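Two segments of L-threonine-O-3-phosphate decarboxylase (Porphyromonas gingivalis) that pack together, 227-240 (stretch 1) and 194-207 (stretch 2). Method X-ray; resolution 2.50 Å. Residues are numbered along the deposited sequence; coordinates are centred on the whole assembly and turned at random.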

# COMPACT_ATOMS: atom_id res chain seq x y z
N ALA A 227 -0.71 3.88 -5.56
CA ALA A 227 -0.32 2.78 -4.66
C ALA A 227 0.83 3.14 -3.69
O ALA A 227 0.97 2.49 -2.63
CB ALA A 227 0.04 1.56 -5.45
N VAL A 228 1.61 4.16 -4.04
CA VAL A 228 2.72 4.64 -3.19
C VAL A 228 2.38 5.99 -2.57
O VAL A 228 2.24 6.99 -3.28
CB VAL A 228 4.05 4.74 -3.99
CG1 VAL A 228 5.16 5.13 -3.09
CG2 VAL A 228 4.38 3.41 -4.68
N ASN A 229 2.25 6.02 -1.25
CA ASN A 229 1.79 7.21 -0.58
C ASN A 229 2.82 8.37 -0.60
O ASN A 229 4.02 8.16 -0.82
CB ASN A 229 1.30 6.89 0.85
CG ASN A 229 2.45 6.53 1.80
OD1 ASN A 229 3.14 7.42 2.31
ND2 ASN A 229 2.69 5.22 2.00
N ALA A 230 2.30 9.58 -0.36
CA ALA A 230 2.99 10.85 -0.65
C ALA A 230 4.18 11.12 0.22
O ALA A 230 5.20 11.56 -0.26
CB ALA A 230 1.99 12.06 -0.57
N LEU A 231 4.03 10.88 1.51
CA LEU A 231 5.10 11.08 2.47
C LEU A 231 6.22 10.12 2.19
O LEU A 231 7.38 10.49 2.37
CB LEU A 231 4.62 10.84 3.88
CG LEU A 231 3.80 11.95 4.49
CD1 LEU A 231 3.24 11.42 5.81
CD2 LEU A 231 4.61 13.29 4.66
N ALA A 232 5.89 8.89 1.80
CA ALA A 232 6.91 7.89 1.47
C ALA A 232 7.72 8.33 0.28
O ALA A 232 8.95 8.16 0.26
CB ALA A 232 6.31 6.47 1.23
N ILE A 233 7.05 8.90 -0.72
CA ILE A 233 7.73 9.37 -1.93
C ILE A 233 8.74 10.44 -1.50
O ILE A 233 9.87 10.49 -1.99
CB ILE A 233 6.72 9.90 -3.03
CG1 ILE A 233 6.26 8.74 -3.94
CG2 ILE A 233 7.36 10.91 -3.91
CD1 ILE A 233 4.80 8.85 -4.44
N GLU A 234 8.31 11.23 -0.53
CA GLU A 234 9.03 12.38 -0.03
C GLU A 234 10.25 11.96 0.83
O GLU A 234 11.34 12.53 0.68
CB GLU A 234 8.04 13.26 0.73
CG GLU A 234 8.58 14.55 1.25
CD GLU A 234 8.90 15.59 0.17
OE1 GLU A 234 8.55 15.41 -1.01
OE2 GLU A 234 9.52 16.63 0.52
N ALA A 235 10.08 10.94 1.67
CA ALA A 235 11.18 10.38 2.44
C ALA A 235 12.25 9.82 1.52
O ALA A 235 13.44 10.08 1.70
CB ALA A 235 10.68 9.31 3.39
N ALA A 236 11.82 9.04 0.54
CA ALA A 236 12.75 8.43 -0.41
C ALA A 236 13.57 9.45 -1.20
O ALA A 236 14.78 9.26 -1.36
CB ALA A 236 12.03 7.45 -1.36
N LYS A 237 12.90 10.48 -1.70
CA LYS A 237 13.55 11.57 -2.43
C LYS A 237 14.68 12.20 -1.60
O LYS A 237 15.77 12.47 -2.11
CB LYS A 237 12.52 12.64 -2.81
CG LYS A 237 11.96 12.45 -4.19
CD LYS A 237 10.71 13.27 -4.40
CE LYS A 237 10.03 12.91 -5.74
NZ LYS A 237 8.73 13.58 -5.93
N PHE A 238 14.40 12.43 -0.32
CA PHE A 238 15.38 12.94 0.64
C PHE A 238 16.58 11.99 0.87
O PHE A 238 17.74 12.41 0.79
CB PHE A 238 14.68 13.26 1.96
CG PHE A 238 15.49 14.15 2.85
CD1 PHE A 238 16.13 13.64 3.96
CD2 PHE A 238 15.63 15.49 2.57
CE1 PHE A 238 16.88 14.46 4.77
CE2 PHE A 238 16.38 16.29 3.38
CZ PHE A 238 17.00 15.78 4.48
N ILE A 239 16.31 10.73 1.17
CA ILE A 239 17.39 9.74 1.28
C ILE A 239 18.30 9.71 0.02
O ILE A 239 19.54 9.68 0.14
CB ILE A 239 16.85 8.34 1.61
CG1 ILE A 239 16.27 8.34 3.04
CG2 ILE A 239 17.94 7.25 1.38
CD1 ILE A 239 15.14 7.31 3.29
N LEU A 240 17.69 9.73 -1.16
CA LEU A 240 18.44 9.70 -2.42
C LEU A 240 19.36 10.90 -2.63
O LEU A 240 20.42 10.75 -3.22
CB LEU A 240 17.51 9.59 -3.62
CG LEU A 240 17.05 8.18 -3.89
CD1 LEU A 240 16.06 8.17 -5.06
CD2 LEU A 240 18.26 7.35 -4.18
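Stretch 2 (194-207) SFSHAYGIPGLRIG

Stretch 2 lies against one side of the helix that begins at Ala230, as an irregular chain: a short, weakly bonded helix at about 196-199, a turn at Gly200, whose positive phi favours glycine, then a bend through Leu204 to the extended Ile206. The nearest pairs are Ala232 beside Leu204 (CA to CA 5.3 Å), Ala236 near Phe195, and Ile239 near Tyr199 (CA to CA 8.3 Å); the partners do not follow chain order, so stretch 2 has no single direction along the helix.

The polar link lies at the helix start. Asn229, the N-cap, uses both ends of its amide: OD1 accepts from Ala232 N (3.2 Å), capping the first turn, while ND2 donates to Leu204 O (3.1 Å, 163° at the hydrogen), tying the loop to the helix.

The small Ala232 lets the backbone come close, its CB 3.3 Å from Leu204 O. Apolar packing starts at Val228, just before the helix, with CG1 3.9 Å from Ile206 CG1, and continues along it: Ala232 CB lies 3.7 Å from Ile206 CB and, one turn on, Ala235 CB meets Leu204 CD2 at 3.6 Å.

Two aromatic rings offer faces to aliphatic groups in CH-pi contacts. Ala236 CB lies 3.9 Å from the Phe195 ring centroid, and Ile239 CG2 3.8 Å from that of Tyr199. The branched Ile239 also sends CD1 to the Phe195 edge, 4.0 Å from CD1 of that ring.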

# COMPACT_ATOMS: atom_id res chain seq x y z
N SER A 194 14.53 -1.97 -0.96
CA SER A 194 13.76 -1.62 0.23
C SER A 194 14.22 -0.33 0.95
O SER A 194 15.38 -0.06 1.09
CB SER A 194 13.80 -2.78 1.21
OG SER A 194 13.09 -2.44 2.38
N PHE A 195 13.27 0.42 1.46
CA PHE A 195 13.59 1.60 2.21
C PHE A 195 13.31 1.32 3.67
O PHE A 195 13.70 2.09 4.54
CB PHE A 195 12.79 2.83 1.71
CG PHE A 195 13.38 3.48 0.46
CD1 PHE A 195 14.33 4.50 0.56
CD2 PHE A 195 12.97 3.09 -0.80
CE1 PHE A 195 14.89 5.07 -0.57
CE2 PHE A 195 13.52 3.66 -1.94
CZ PHE A 195 14.47 4.65 -1.82
N SER A 196 12.63 0.22 3.95
CA SER A 196 12.31 -0.10 5.35
C SER A 196 13.53 -0.42 6.22
O SER A 196 13.59 0.03 7.35
CB SER A 196 11.34 -1.28 5.48
OG SER A 196 10.45 -1.40 4.42
N HIS A 197 14.45 -1.23 5.69
CA HIS A 197 15.49 -1.88 6.50
C HIS A 197 16.72 -1.02 6.73
O HIS A 197 17.08 -0.78 7.87
CB HIS A 197 15.91 -3.21 5.89
CG HIS A 197 14.76 -4.14 5.65
ND1 HIS A 197 14.22 -4.93 6.65
CD2 HIS A 197 14.07 -4.40 4.53
CE1 HIS A 197 13.23 -5.64 6.14
NE2 HIS A 197 13.12 -5.34 4.86
N ALA A 198 17.33 -0.56 5.62
CA ALA A 198 18.58 0.21 5.64
C ALA A 198 18.39 1.57 6.27
O ALA A 198 19.34 2.14 6.77
CB ALA A 198 19.21 0.34 4.24
N TYR A 199 17.16 2.06 6.26
CA TYR A 199 16.89 3.45 6.68
C TYR A 199 15.89 3.63 7.80
O TYR A 199 15.57 4.77 8.13
CB TYR A 199 16.49 4.33 5.52
CG TYR A 199 17.29 4.10 4.27
CD1 TYR A 199 18.65 4.48 4.20
CD2 TYR A 199 16.70 3.54 3.13
CE1 TYR A 199 19.39 4.27 3.03
CE2 TYR A 199 17.41 3.34 1.97
CZ TYR A 199 18.76 3.70 1.93
OH TYR A 199 19.43 3.49 0.76
N GLY A 200 15.42 2.53 8.39
CA GLY A 200 14.62 2.60 9.60
C GLY A 200 13.24 3.16 9.37
O GLY A 200 12.62 3.68 10.28
N ILE A 201 12.75 3.05 8.14
CA ILE A 201 11.41 3.55 7.85
C ILE A 201 10.42 2.49 7.31
O ILE A 201 9.76 2.69 6.28
CB ILE A 201 11.46 4.85 7.08
CG1 ILE A 201 12.36 4.71 5.86
CG2 ILE A 201 12.01 5.95 8.00
CD1 ILE A 201 11.91 5.50 4.68
N PRO A 202 10.27 1.40 8.07
CA PRO A 202 9.32 0.32 7.77
C PRO A 202 7.85 0.80 7.70
O PRO A 202 7.07 0.27 6.91
CB PRO A 202 9.49 -0.66 8.95
CG PRO A 202 10.36 -0.01 9.93
CD PRO A 202 10.77 1.34 9.45
N GLY A 203 7.49 1.79 8.52
CA GLY A 203 6.14 2.32 8.55
C GLY A 203 5.72 3.16 7.35
O GLY A 203 4.54 3.36 7.14
N LEU A 204 6.67 3.64 6.57
CA LEU A 204 6.39 4.41 5.38
C LEU A 204 5.96 3.57 4.20
O LEU A 204 5.31 4.08 3.29
CB LEU A 204 7.61 5.25 5.00
CG LEU A 204 7.57 6.75 5.23
CD1 LEU A 204 6.48 7.07 6.22
CD2 LEU A 204 8.93 7.28 5.72
N ARG A 205 6.31 2.29 4.21
CA ARG A 205 5.95 1.35 3.13
C ARG A 205 6.42 1.79 1.77
O ARG A 205 5.63 2.16 0.96
CB ARG A 205 4.44 1.12 3.07
CG ARG A 205 3.76 0.90 4.46
CD ARG A 205 4.37 -0.26 5.34
NE ARG A 205 4.40 -1.54 4.65
CZ ARG A 205 5.51 -2.23 4.35
NH1 ARG A 205 6.71 -1.78 4.70
NH2 ARG A 205 5.41 -3.39 3.71
N ILE A 206 7.72 1.72 1.50
CA ILE A 206 8.19 2.10 0.19
C ILE A 206 9.37 1.17 -0.23
O ILE A 206 10.16 0.75 0.62
CB ILE A 206 8.40 3.66 0.10
CG1 ILE A 206 8.48 4.15 -1.34
CG2 ILE A 206 9.56 4.22 0.98
CD1 ILE A 206 9.48 3.45 -2.18
N GLY A 207 9.42 0.79 -1.51
CA GLY A 207 10.42 -0.10 -2.05
C GLY A 207 10.35 -0.06 -3.56
O GLY A 207 9.55 0.70 -4.09